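Local coordinates for B-cell lymphoma 3-encoded protein (PDB 1K1A) that regulates transcription of NF-kappa-B target genes, joining p50 or p52 homodimers in complexes and activating transcription in the nucleus, at residues D40-L45 and P49-V54; A157-S162 and L187-G192; L168-G173 and R200-S205. All coordinates share one frame; numbering follows the deposited sequence.

Contact 1 of 3, residues D40-L45 and P49-V54; sequences DIYNNL and PLHLAV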
ATOM      1  N   ASP A  40      15.390  12.542  12.308  1.00 22.79           N
ATOM      2  CA  ASP A  40      15.407  11.857  11.023  1.00 22.10           C
ATOM      3  C   ASP A  40      16.814  11.798  10.461  1.00 21.41           C
ATOM      4  O   ASP A  40      17.107  12.394   9.423  1.00 21.76           O
ATOM      5  CB  ASP A  40      14.462  12.539  10.036  1.00 22.64           C
ATOM      6  CG  ASP A  40      12.998  12.292  10.369  1.00 24.08           C
ATOM      7  OD1 ASP A  40      12.670  11.177  10.845  1.00 25.87           O
ATOM      8  OD2 ASP A  40      12.105  13.148  10.186  1.00 26.00           O
ATOM      9  N   ILE A  41      17.686  11.089  11.171  1.00 20.09           N
ATOM     10  CA  ILE A  41      19.066  10.907  10.759  1.00 19.28           C
ATOM     11  C   ILE A  41      19.219   9.557  10.082  1.00 18.08           C
ATOM     12  O   ILE A  41      18.743   8.542  10.575  1.00 17.49           O
ATOM     13  CB  ILE A  41      20.018  11.011  11.962  1.00 19.93           C
ATOM     14  CG1 ILE A  41      19.485  10.213  13.152  1.00 20.91           C
ATOM     15  CG2 ILE A  41      20.210  12.471  12.356  1.00 21.06           C
ATOM     16  CD1 ILE A  41      18.791  11.059  14.184  1.00 25.27           C
ATOM     17  N   TYR A  42      19.877   9.557   8.941  1.00 16.86           N
ATOM     18  CA  TYR A  42      20.058   8.342   8.162  1.00 16.84           C
ATOM     19  C   TYR A  42      21.303   7.545   8.555  1.00 16.50           C
ATOM     20  O   TYR A  42      22.336   8.124   8.879  1.00 16.48           O
ATOM     21  CB  TYR A  42      20.173   8.709   6.685  1.00 16.89           C
ATOM     22  CG  TYR A  42      18.881   9.153   6.031  1.00 17.94           C
ATOM     23  CD1 TYR A  42      17.852   8.252   5.810  1.00 19.18           C
ATOM     24  CD2 TYR A  42      18.709  10.467   5.600  1.00 21.22           C
ATOM     25  CE1 TYR A  42      16.670   8.641   5.188  1.00 19.71           C
ATOM     26  CE2 TYR A  42      17.529  10.869   4.971  1.00 22.80           C
ATOM     27  CZ  TYR A  42      16.516   9.940   4.767  1.00 22.08           C
ATOM     28  OH  TYR A  42      15.342  10.312   4.147  1.00 23.30           O
ATOM     29  N   ASN A  43      21.193   6.216   8.535  1.00 16.23           N
ATOM     30  CA  ASN A  43      22.372   5.353   8.615  1.00 16.31           C
ATOM     31  C   ASN A  43      22.834   5.110   7.170  1.00 16.96           C
ATOM     32  O   ASN A  43      22.326   5.750   6.248  1.00 16.32           O
ATOM     33  CB  ASN A  43      22.071   4.032   9.358  1.00 16.19           C
ATOM     34  CG  ASN A  43      21.016   3.186   8.652  1.00 15.06           C
ATOM     35  OD1 ASN A  43      20.666   3.456   7.515  1.00 13.15           O
ATOM     36  ND2 ASN A  43      20.510   2.155   9.334  1.00 14.28           N
ATOM     37  N   ASN A  44      23.781   4.201   6.947  1.00 17.48           N
ATOM     38  CA  ASN A  44      24.284   4.006   5.585  1.00 18.53           C
ATOM     39  C   ASN A  44      23.365   3.221   4.679  1.00 18.49           C
ATOM     40  O   ASN A  44      23.637   3.063   3.487  1.00 19.37           O
ATOM     41  CB  ASN A  44      25.678   3.396   5.589  1.00 18.99           C
ATOM     42  CG  ASN A  44      26.721   4.409   5.879  1.00 20.84           C
ATOM     43  OD1 ASN A  44      26.810   4.913   6.998  1.00 24.15           O
ATOM     44  ND2 ASN A  44      27.499   4.759   4.873  1.00 22.03           N
ATOM     45  N   LEU A  45      22.265   2.757   5.247  1.00 18.08           N
ATOM     46  CA  LEU A  45      21.243   2.038   4.496  1.00 17.73           C
ATOM     47  C   LEU A  45      20.106   2.974   4.149  1.00 16.98           C
ATOM     48  O   LEU A  45      19.093   2.562   3.587  1.00 17.30           O
ATOM     49  CB  LEU A  45      20.726   0.863   5.325  1.00 17.68           C
ATOM     50  CG  LEU A  45      21.764  -0.242   5.495  1.00 18.06           C
ATOM     51  CD1 LEU A  45      21.282  -1.301   6.481  1.00 18.34           C
ATOM     52  CD2 LEU A  45      22.067  -0.862   4.137  1.00 17.95           C
ATOM     53  N   PRO A  49      15.626   6.229  12.257  1.00 10.65           N
ATOM     54  CA  PRO A  49      15.119   5.457  13.396  1.00 10.32           C
ATOM     55  C   PRO A  49      13.634   5.082  13.257  1.00 10.25           C
ATOM     56  O   PRO A  49      13.261   3.979  13.662  1.00  9.36           O
ATOM     57  CB  PRO A  49      15.347   6.397  14.577  1.00 10.89           C
ATOM     58  CG  PRO A  49      16.569   7.158  14.182  1.00 10.71           C
ATOM     59  CD  PRO A  49      16.353   7.440  12.685  1.00 10.72           C
ATOM     60  N   LEU A  50      12.813   5.951  12.652  1.00  9.34           N
ATOM     61  CA  LEU A  50      11.396   5.644  12.475  1.00  9.46           C
ATOM     62  C   LEU A  50      11.197   4.476  11.503  1.00  9.67           C
ATOM     63  O   LEU A  50      10.371   3.590  11.750  1.00  9.47           O
ATOM     64  CB  LEU A  50      10.605   6.882  12.013  1.00  9.47           C
ATOM     65  CG  LEU A  50       9.090   6.723  11.785  1.00  9.85           C
ATOM     66  CD1 LEU A  50       8.380   6.223  13.057  1.00 10.96           C
ATOM     67  CD2 LEU A  50       8.493   8.024  11.324  1.00  9.52           C
ATOM     68  N   HIS A  51      11.940   4.483  10.400  1.00  9.81           N
ATOM     69  CA  HIS A  51      11.884   3.380   9.451  1.00 10.69           C
ATOM     70  C   HIS A  51      12.160   2.095  10.216  1.00 10.73           C
ATOM     71  O   HIS A  51      11.486   1.090  10.021  1.00 10.57           O
ATOM     72  CB  HIS A  51      12.958   3.518   8.365  1.00 10.78           C
ATOM     73  CG  HIS A  51      12.745   4.665   7.418  1.00 12.30           C
ATOM     74  ND1 HIS A  51      11.521   4.963   6.855  1.00 16.39           N
ATOM     75  CD2 HIS A  51      13.621   5.560   6.904  1.00 13.01           C
ATOM     76  CE1 HIS A  51      11.649   6.006   6.054  1.00 13.62           C
ATOM     77  NE2 HIS A  51      12.912   6.390   6.070  1.00 15.57           N
ATOM     78  N   LEU A  52      13.190   2.128  11.062  1.00 10.93           N
ATOM     79  CA  LEU A  52      13.593   0.950  11.823  1.00 11.11           C
ATOM     80  C   LEU A  52      12.536   0.497  12.828  1.00 11.15           C
ATOM     81  O   LEU A  52      12.362  -0.704  13.066  1.00 11.05           O
ATOM     82  CB  LEU A  52      14.936   1.191  12.515  1.00 11.71           C
ATOM     83  CG  LEU A  52      16.129   1.121  11.559  1.00 12.43           C
ATOM     84  CD1 LEU A  52      17.454   1.396  12.296  1.00 14.28           C
ATOM     85  CD2 LEU A  52      16.159  -0.230  10.863  1.00 14.70           C
ATOM     86  N   ALA A  53      11.828   1.456  13.410  1.00 10.87           N
ATOM     87  CA  ALA A  53      10.768   1.139  14.357  1.00 11.54           C
ATOM     88  C   ALA A  53       9.647   0.369  13.673  1.00 12.29           C
ATOM     89  O   ALA A  53       9.068  -0.536  14.264  1.00 12.47           O
ATOM     90  CB  ALA A  53      10.233   2.395  14.999  1.00 11.41           C
ATOM     91  N   VAL A  54       9.342   0.735  12.431  1.00 12.53           N
ATOM     92  CA  VAL A  54       8.300   0.052  11.671  1.00 13.94           C
ATOM     93  C   VAL A  54       8.789  -1.324  11.223  1.00 14.79           C
ATOM     94  O   VAL A  54       8.068  -2.326  11.325  1.00 15.02           O
ATOM     95  CB  VAL A  54       7.895   0.858  10.435  1.00 14.08           C
ATOM     96  CG1 VAL A  54       6.942   0.047   9.558  1.00 14.51           C
ATOM     97  CG2 VAL A  54       7.276   2.180  10.846  1.00 14.02           C
TER
HETATM   98  O   HOH W   1      13.215   8.946  12.810  1.00 15.55           O
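Ile-41 and Pro-49 make the closest approach between an irregular backbone run, 40-45, and the first turns of the helix in 49-54. Residues 41 and 42 are extended, with psi of 133° and 143°. The helix is regular from its first turn, where Ala-53 N bonds to Pro-49 O at 2.9 Å. The two segments meet by packing and through a water. The carbonyl O of Ile-41 lies 3.4 Å from Pro-49 CD, a carbon of the proline ring, and the Ile-41 CG1 methylene comes within 4.2 Å of that same CD. The Ile-41 carbonyl also takes a weak hydrogen bond from His-14 NE2 of helix 12-18, in ANK 1, whose Leu-13 and His-14 touch the proline as well.

Polar groups meet the helix start indirectly. A water that donates to Asp-40 OD1 accepts from Leu-50 N at 3.0 Å, bridging the loop to a first-turn amide, while Asp-40 OD2 accepts from Ser-71 N. Further along, Tyr-42 CE1 lies 4.5 Å from His-51 NE2, near the plane of the imidazole and at its edge; that edge meets the tyrosine ring obliquely, and the phenol OH is bonded to Leu-75 O. Asn-43 bends back on its own loop: with CG at chi1 62°, OD1 accepts from Leu-45 N at 2.9 Å, the donor standing above the carbonyl plane. This is an Asx turn. ND2 of the same amide bonds Gln-47 OE1, and it lies 4.3 Å from Leu-52 CD1 across the contact. The loop thus runs from one ankyrin repeat into the first helix of the next, which starts at Thr-48, Pro-49, Leu-50 and His-51, the TPLH motif of ankyrin repeats, with Thr-48 OG1 accepting from His-51 N.

Contact 2 of 3, residues A157-S162 and L187-G192; sequences AVENNS and LHSASG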
ATOM      1  N   ALA A 157      -5.247  -6.667  -7.928  1.00 17.68           N
ATOM      2  CA  ALA A 157      -5.883  -7.759  -7.190  1.00 17.26           C
ATOM      3  C   ALA A 157      -6.391  -8.861  -8.122  1.00 17.36           C
ATOM      4  O   ALA A 157      -6.264 -10.055  -7.818  1.00 16.75           O
ATOM      5  CB  ALA A 157      -7.033  -7.229  -6.329  1.00 17.32           C
ATOM      6  N   VAL A 158      -6.973  -8.459  -9.246  1.00 17.38           N
ATOM      7  CA  VAL A 158      -7.485  -9.425 -10.218  1.00 18.37           C
ATOM      8  C   VAL A 158      -6.349 -10.235 -10.840  1.00 19.14           C
ATOM      9  O   VAL A 158      -6.455 -11.454 -10.985  1.00 19.75           O
ATOM     10  CB  VAL A 158      -8.323  -8.751 -11.316  1.00 17.96           C
ATOM     11  CG1 VAL A 158      -8.583  -9.716 -12.460  1.00 18.50           C
ATOM     12  CG2 VAL A 158      -9.637  -8.254 -10.738  1.00 17.93           C
ATOM     13  N   GLU A 159      -5.260  -9.563 -11.196  1.00 20.02           N
ATOM     14  CA  GLU A 159      -4.095 -10.253 -11.762  1.00 21.18           C
ATOM     15  C   GLU A 159      -3.431 -11.224 -10.776  1.00 21.07           C
ATOM     16  O   GLU A 159      -2.909 -12.274 -11.181  1.00 21.01           O
ATOM     17  CB  GLU A 159      -3.086  -9.247 -12.308  1.00 21.57           C
ATOM     18  CG  GLU A 159      -3.649  -8.422 -13.449  1.00 24.97           C
ATOM     19  CD  GLU A 159      -2.615  -7.545 -14.117  1.00 28.96           C
ATOM     20  OE1 GLU A 159      -1.661  -7.111 -13.433  1.00 33.02           O
ATOM     21  OE2 GLU A 159      -2.766  -7.278 -15.329  1.00 31.61           O
ATOM     22  N   ASN A 160      -3.478 -10.892  -9.486  1.00 20.76           N
ATOM     23  CA  ASN A 160      -2.934 -11.758  -8.436  1.00 20.75           C
ATOM     24  C   ASN A 160      -3.891 -12.891  -8.080  1.00 20.39           C
ATOM     25  O   ASN A 160      -3.615 -13.685  -7.176  1.00 20.14           O
ATOM     26  CB  ASN A 160      -2.648 -10.954  -7.154  1.00 21.21           C
ATOM     27  CG  ASN A 160      -1.625  -9.842  -7.360  1.00 22.54           C
ATOM     28  OD1 ASN A 160      -0.853  -9.852  -8.320  1.00 24.10           O
ATOM     29  ND2 ASN A 160      -1.613  -8.876  -6.441  1.00 23.57           N
ATOM     30  N   ASN A 161      -5.032 -12.943  -8.763  1.00 19.97           N
ATOM     31  CA  ASN A 161      -6.060 -13.943  -8.478  1.00 20.09           C
ATOM     32  C   ASN A 161      -6.426 -14.020  -6.990  1.00 19.52           C
ATOM     33  O   ASN A 161      -6.409 -15.089  -6.385  1.00 19.44           O
ATOM     34  CB  ASN A 161      -5.655 -15.325  -9.015  1.00 20.59           C
ATOM     35  CG  ASN A 161      -6.783 -16.337  -8.921  1.00 21.70           C
ATOM     36  OD1 ASN A 161      -7.953 -15.990  -9.071  1.00 23.47           O
ATOM     37  ND2 ASN A 161      -6.437 -17.598  -8.647  1.00 23.40           N
ATOM     38  N   SER A 162      -6.743 -12.867  -6.404  1.00 19.10           N
ATOM     39  CA  SER A 162      -7.155 -12.812  -5.009  1.00 18.42           C
ATOM     40  C   SER A 162      -8.611 -12.374  -4.883  1.00 18.03           C
ATOM     41  O   SER A 162      -8.916 -11.176  -4.887  1.00 17.94           O
ATOM     42  CB  SER A 162      -6.274 -11.855  -4.208  1.00 18.61           C
ATOM     43  OG  SER A 162      -6.731 -11.798  -2.858  1.00 18.78           O
ATOM     44  N   LEU A 187     -12.047  -7.036 -15.919  1.00 15.64           N
ATOM     45  CA  LEU A 187     -12.817  -8.118 -16.535  1.00 15.79           C
ATOM     46  C   LEU A 187     -12.098  -8.783 -17.721  1.00 15.88           C
ATOM     47  O   LEU A 187     -12.225  -9.999 -17.922  1.00 14.93           O
ATOM     48  CB  LEU A 187     -14.210  -7.625 -16.935  1.00 15.54           C
ATOM     49  CG  LEU A 187     -15.229  -8.700 -17.308  1.00 14.99           C
ATOM     50  CD1 LEU A 187     -15.410  -9.698 -16.184  1.00 13.51           C
ATOM     51  CD2 LEU A 187     -16.560  -8.059 -17.692  1.00 15.52           C
ATOM     52  N   HIS A 188     -11.345  -8.003 -18.502  1.00 16.13           N
ATOM     53  CA  HIS A 188     -10.552  -8.600 -19.585  1.00 16.57           C
ATOM     54  C   HIS A 188      -9.625  -9.648 -18.992  1.00 16.99           C
ATOM     55  O   HIS A 188      -9.519 -10.752 -19.508  1.00 16.87           O
ATOM     56  CB  HIS A 188      -9.683  -7.568 -20.305  1.00 16.70           C
ATOM     57  CG  HIS A 188     -10.446  -6.605 -21.156  1.00 16.39           C
ATOM     58  ND1 HIS A 188     -10.678  -6.817 -22.497  1.00 17.61           N
ATOM     59  CD2 HIS A 188     -10.980  -5.398 -20.868  1.00 17.70           C
ATOM     60  CE1 HIS A 188     -11.345  -5.792 -22.993  1.00 17.00           C
ATOM     61  NE2 HIS A 188     -11.538  -4.915 -22.024  1.00 18.08           N
ATOM     62  N   SER A 189      -8.945  -9.283 -17.905  1.00 17.61           N
ATOM     63  CA  SER A 189      -7.980 -10.175 -17.265  1.00 18.14           C
ATOM     64  C   SER A 189      -8.613 -11.445 -16.719  1.00 18.59           C
ATOM     65  O   SER A 189      -8.125 -12.560 -16.987  1.00 19.08           O
ATOM     66  CB  SER A 189      -7.220  -9.448 -16.148  1.00 18.59           C
ATOM     67  OG  SER A 189      -6.118  -8.723 -16.668  0.50 18.78           O
ATOM     68  N   ALA A 190      -9.688 -11.285 -15.952  1.00 18.49           N
ATOM     69  CA  ALA A 190     -10.388 -12.425 -15.367  1.00 18.68           C
ATOM     70  C   ALA A 190     -10.969 -13.326 -16.448  1.00 18.86           C
ATOM     71  O   ALA A 190     -10.892 -14.552 -16.352  1.00 18.49           O
ATOM     72  CB  ALA A 190     -11.495 -11.954 -14.416  1.00 18.50           C
ATOM     73  N   SER A 191     -11.542 -12.711 -17.478  1.00 19.34           N
ATOM     74  CA  SER A 191     -12.165 -13.453 -18.570  1.00 20.45           C
ATOM     75  C   SER A 191     -11.142 -14.222 -19.401  1.00 21.02           C
ATOM     76  O   SER A 191     -11.351 -15.396 -19.724  1.00 20.67           O
ATOM     77  CB  SER A 191     -12.966 -12.514 -19.478  1.00 20.22           C
ATOM     78  OG  SER A 191     -13.451 -13.214 -20.616  1.00 21.50           O
ATOM     79  N   GLY A 192     -10.047 -13.551 -19.752  1.00 21.55           N
ATOM     80  CA  GLY A 192      -9.003 -14.153 -20.566  1.00 22.96           C
ATOM     81  C   GLY A 192      -8.271 -15.296 -19.882  1.00 23.40           C
ATOM     82  O   GLY A 192      -7.729 -16.182 -20.544  1.00 23.69           O
TER
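Val-158 and Glu-159 face Ser-189 and Ala-190 where helices 153-159 and 186-193 lie side by side, a junction between the consecutive ankyrin repeats ANK 5 and ANK 6. The nearest CA atoms, those of Val-158 and Ala-190, are 6.6 Å apart, consistent with the short side chains of Ser-189 and Ala-190.

The polar part is loose. Glu-159 is extended beyond CG, but its carboxylate is engaged elsewhere, OE1 forming a salt bridge with Arg-151. Ser-189 was modelled in two conformers, which leaves any approach of its OG to the glutamate doubtful. The backbone offers a firmer link: Glu-159 O accepts from Arg-193 NH1, which connects it to helix 186-193. Helix 153-159 ends in a Schellman motif at Asn-161, whose phi is positive.

The apolar part depends on one methyl group. Leu-198 and Val-166 add packing round the valine from helices 196-204 and 163-171. With chi1 at 168°, Val-158 CG1 lies opposite its own backbone N and projects at the neighbouring helix, where it meets Ser-189 CB at 3.9 Å and Ala-190 CB at 4.2 Å. The same methyl rests on the backbone as well as on the two short side chains, Val-158 CG1 coming within 4.0 Å of Ala-190 N.

Contact 3 of 3, residues L168-G173 and R200-S205; sequences LLLQHG and RTLVRS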
ATOM      1  N   LEU A 168     -13.031  -7.146  -1.225  1.00 12.48           N
ATOM      2  CA  LEU A 168     -12.787  -6.063  -0.275  1.00 12.12           C
ATOM      3  C   LEU A 168     -12.773  -4.697  -0.960  1.00 11.89           C
ATOM      4  O   LEU A 168     -13.372  -3.744  -0.468  1.00 11.40           O
ATOM      5  CB  LEU A 168     -11.477  -6.307   0.491  1.00 11.71           C
ATOM      6  CG  LEU A 168     -11.154  -5.335   1.632  1.00 12.85           C
ATOM      7  CD1 LEU A 168     -12.339  -5.218   2.607  1.00 13.66           C
ATOM      8  CD2 LEU A 168      -9.885  -5.758   2.369  1.00 14.94           C
ATOM      9  N   LEU A 169     -12.098  -4.604  -2.103  1.00 12.31           N
ATOM     10  CA  LEU A 169     -12.016  -3.332  -2.823  1.00 12.36           C
ATOM     11  C   LEU A 169     -13.355  -2.878  -3.406  1.00 13.15           C
ATOM     12  O   LEU A 169     -13.700  -1.693  -3.346  1.00 12.71           O
ATOM     13  CB  LEU A 169     -10.938  -3.388  -3.912  1.00 12.64           C
ATOM     14  CG  LEU A 169      -9.487  -3.446  -3.415  1.00 11.95           C
ATOM     15  CD1 LEU A 169      -8.557  -3.963  -4.495  1.00 12.47           C
ATOM     16  CD2 LEU A 169      -9.016  -2.078  -2.926  1.00 15.08           C
ATOM     17  N   LEU A 170     -14.118  -3.815  -3.965  1.00 13.45           N
ATOM     18  CA  LEU A 170     -15.411  -3.472  -4.542  1.00 14.15           C
ATOM     19  C   LEU A 170     -16.359  -3.009  -3.447  1.00 14.70           C
ATOM     20  O   LEU A 170     -17.154  -2.092  -3.634  1.00 14.45           O
ATOM     21  CB  LEU A 170     -16.003  -4.660  -5.305  1.00 14.06           C
ATOM     22  CG  LEU A 170     -15.262  -5.037  -6.602  1.00 13.73           C
ATOM     23  CD1 LEU A 170     -15.775  -6.360  -7.150  1.00 15.27           C
ATOM     24  CD2 LEU A 170     -15.358  -3.941  -7.660  1.00 14.73           C
ATOM     25  N   GLN A 171     -16.232  -3.641  -2.292  1.00 15.77           N
ATOM     26  CA  GLN A 171     -16.996  -3.303  -1.110  1.00 16.90           C
ATOM     27  C   GLN A 171     -16.749  -1.846  -0.711  1.00 16.93           C
ATOM     28  O   GLN A 171     -17.646  -1.167  -0.187  1.00 17.07           O
ATOM     29  CB  GLN A 171     -16.525  -4.232   0.006  1.00 17.86           C
ATOM     30  CG  GLN A 171     -17.423  -4.397   1.170  1.00 19.88           C
ATOM     31  CD  GLN A 171     -16.979  -5.554   2.043  1.00 20.47           C
ATOM     32  OE1 GLN A 171     -16.447  -5.351   3.134  1.00 21.82           O
ATOM     33  NE2 GLN A 171     -17.199  -6.770   1.566  1.00 20.98           N
ATOM     34  N   HIS A 172     -15.531  -1.365  -0.952  1.00 16.48           N
ATOM     35  CA  HIS A 172     -15.171   0.002  -0.570  1.00 15.97           C
ATOM     36  C   HIS A 172     -15.277   1.058  -1.677  1.00 15.64           C
ATOM     37  O   HIS A 172     -14.697   2.139  -1.565  1.00 15.90           O
ATOM     38  CB  HIS A 172     -13.785   0.032   0.071  1.00 15.98           C
ATOM     39  CG  HIS A 172     -13.766  -0.499   1.467  1.00 16.20           C
ATOM     40  ND1 HIS A 172     -13.935   0.308   2.571  1.00 16.72           N
ATOM     41  CD2 HIS A 172     -13.622  -1.759   1.941  1.00 16.43           C
ATOM     42  CE1 HIS A 172     -13.886  -0.431   3.666  1.00 16.61           C
ATOM     43  NE2 HIS A 172     -13.697  -1.689   3.311  1.00 17.40           N
ATOM     44  N   GLY A 173     -15.991   0.740  -2.751  1.00 15.43           N
ATOM     45  CA  GLY A 173     -16.270   1.721  -3.793  1.00 14.51           C
ATOM     46  C   GLY A 173     -15.319   1.809  -4.983  1.00 14.23           C
ATOM     47  O   GLY A 173     -15.345   2.797  -5.719  1.00 13.48           O
ATOM     48  N   ARG A 200     -17.445 -13.977 -12.010  1.00 15.27           N
ATOM     49  CA  ARG A 200     -18.764 -13.891 -11.390  1.00 15.33           C
ATOM     50  C   ARG A 200     -18.886 -12.651 -10.513  1.00 14.99           C
ATOM     51  O   ARG A 200     -19.892 -11.938 -10.577  1.00 15.03           O
ATOM     52  CB  ARG A 200     -19.063 -15.133 -10.546  1.00 15.81           C
ATOM     53  CG  ARG A 200     -19.431 -16.382 -11.353  1.00 17.81           C
ATOM     54  CD  ARG A 200     -19.611 -17.642 -10.504  1.00 21.17           C
ATOM     55  NE  ARG A 200     -19.717 -18.842 -11.329  1.00 22.96           N
ATOM     56  CZ  ARG A 200     -18.858 -19.850 -11.303  1.00 23.93           C
ATOM     57  NH1 ARG A 200     -17.812 -19.826 -10.477  1.00 25.14           N
ATOM     58  NH2 ARG A 200     -19.039 -20.888 -12.108  1.00 24.19           N
ATOM     59  N   THR A 201     -17.872 -12.414  -9.687  1.00 14.24           N
ATOM     60  CA  THR A 201     -17.878 -11.275  -8.771  1.00 14.62           C
ATOM     61  C   THR A 201     -17.882  -9.928  -9.510  1.00 13.33           C
ATOM     62  O   THR A 201     -18.684  -9.051  -9.201  1.00 13.11           O
ATOM     63  CB  THR A 201     -16.693 -11.368  -7.795  1.00 14.86           C
ATOM     64  OG1 THR A 201     -16.995 -12.331  -6.775  1.00 18.12           O
ATOM     65  CG2 THR A 201     -16.532 -10.076  -7.014  1.00 15.91           C
ATOM     66  N   LEU A 202     -16.985  -9.768 -10.479  1.00 12.67           N
ATOM     67  CA  LEU A 202     -16.929  -8.530 -11.266  1.00 12.73           C
ATOM     68  C   LEU A 202     -18.239  -8.235 -12.023  1.00 12.65           C
ATOM     69  O   LEU A 202     -18.703  -7.104 -12.043  1.00 12.36           O
ATOM     70  CB  LEU A 202     -15.750  -8.559 -12.249  1.00 12.30           C
ATOM     71  CG  LEU A 202     -14.341  -8.636 -11.646  1.00 13.46           C
ATOM     72  CD1 LEU A 202     -13.301  -8.983 -12.710  1.00 12.69           C
ATOM     73  CD2 LEU A 202     -13.975  -7.332 -10.936  1.00 12.67           C
ATOM     74  N   VAL A 203     -18.819  -9.249 -12.659  1.00 12.83           N
ATOM     75  CA  VAL A 203     -20.051  -9.053 -13.431  1.00 13.43           C
ATOM     76  C   VAL A 203     -21.216  -8.630 -12.541  1.00 13.77           C
ATOM     77  O   VAL A 203     -21.972  -7.722 -12.877  1.00 13.74           O
ATOM     78  CB  VAL A 203     -20.452 -10.329 -14.227  1.00 13.34           C
ATOM     79  CG1 VAL A 203     -21.863 -10.182 -14.811  1.00 14.76           C
ATOM     80  CG2 VAL A 203     -19.447 -10.608 -15.332  1.00 13.93           C
ATOM     81  N   ARG A 204     -21.352  -9.273 -11.397  1.00 14.64           N
ATOM     82  CA  ARG A 204     -22.429  -8.924 -10.494  1.00 15.80           C
ATOM     83  C   ARG A 204     -22.225  -7.530  -9.916  1.00 15.24           C
ATOM     84  O   ARG A 204     -23.181  -6.878  -9.519  1.00 15.01           O
ATOM     85  CB  ARG A 204     -22.533  -9.929  -9.365  1.00 16.84           C
ATOM     86  CG  ARG A 204     -23.176 -11.226  -9.772  1.00 20.58           C
ATOM     87  CD  ARG A 204     -23.522 -12.098  -8.600  1.00 27.12           C
ATOM     88  NE  ARG A 204     -24.185 -13.323  -9.016  1.00 32.19           N
ATOM     89  CZ  ARG A 204     -24.472 -14.315  -8.195  1.00 34.63           C
ATOM     90  NH1 ARG A 204     -24.148 -14.220  -6.916  1.00 35.24           N
ATOM     91  NH2 ARG A 204     -25.081 -15.403  -8.650  1.00 36.87           N
ATOM     92  N   SER A 205     -20.974  -7.084  -9.877  1.00 14.86           N
ATOM     93  CA  SER A 205     -20.646  -5.771  -9.330  1.00 15.22           C
ATOM     94  C   SER A 205     -20.693  -4.684 -10.382  1.00 15.08           C
ATOM     95  O   SER A 205     -20.310  -3.540 -10.117  1.00 15.38           O
ATOM     96  CB  SER A 205     -19.274  -5.794  -8.666  1.00 15.35           C
ATOM     97  OG  SER A 205     -19.282  -6.676  -7.565  1.00 17.29           O
TER
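Leu-170 CD1 is the point at which the two helix ends meet: this single methyl reaches Thr-201, Leu-202 and Ser-205 together. The leucine carries CG opposite its carbonyl carbon (chi1 -69°), and the chain then extends to place CD1 against the second helix. There it lies 3.8 Å from Thr-201 CG2, the methyl branch of the threonine, and 4.3 Å from Leu-202 CD2. In Thr-201, CG2 stands anti to the backbone N (chi1 -78° for OG1), which points it at Leu-170, while OG1 makes a weak bond to Pro-197 O. Leu-202 brings the buried side of the contact, since its other neighbours are Ala-186, Leu-187 and Ala-190 of helix 186-193, with Val-176 of a loop lying against both leucines.

Helices 163-171 and 196-204 belong to ANK 5 and ANK 6, and their side-by-side stacking is the repeat-to-repeat packing of the ankyrin fold. Near their C-terminal ends the backbones remain apart, the nearest CA atoms, of Leu-170 and Ser-205, being 7.5 Å from one another. The Leu-170 and Thr-201 side chains, crossing obliquely, fill the distance between the backbones.

At the exposed end, in contrast to buried Leu-202, Ser-205 still touches the leucine, OG lying 3.5 Å from Leu-170 CD1. The hydroxyl is used within its own helix end, donating to Thr-201 O at 2.9 Å with the donor tilted 32° from the carbonyl plane. The bond holds OG over the last turn and beside the leucine methyl. A Schellman motif ends helix 163-171, Ala-174 N bonding Leu-169 O and Gly-173 N bonding Leu-170 O.

Contact 1 comes first along the chain, joining the loop after helix 22-34 to helix 49-55; contacts 2 and 3 follow with their segments alternating. The centre of contact 1 lies about 37 Å from that of contact 2 and about 39 Å from that of contact 3, on the opposite side of the chain's centre. Contacts 2 and 3 have centres about 12 Å apart and touch: Ala-190 CB meets Leu-202 CD1 at 3.9 Å. Through helices 153-159 with 186-193, and 163-171 with 196-204, the first and the second helices of ANK 5 and ANK 6 each pack against their counterparts in this elongated ankyrin repeat domain of a protein that forms complexes with p50 or p52 homodimers.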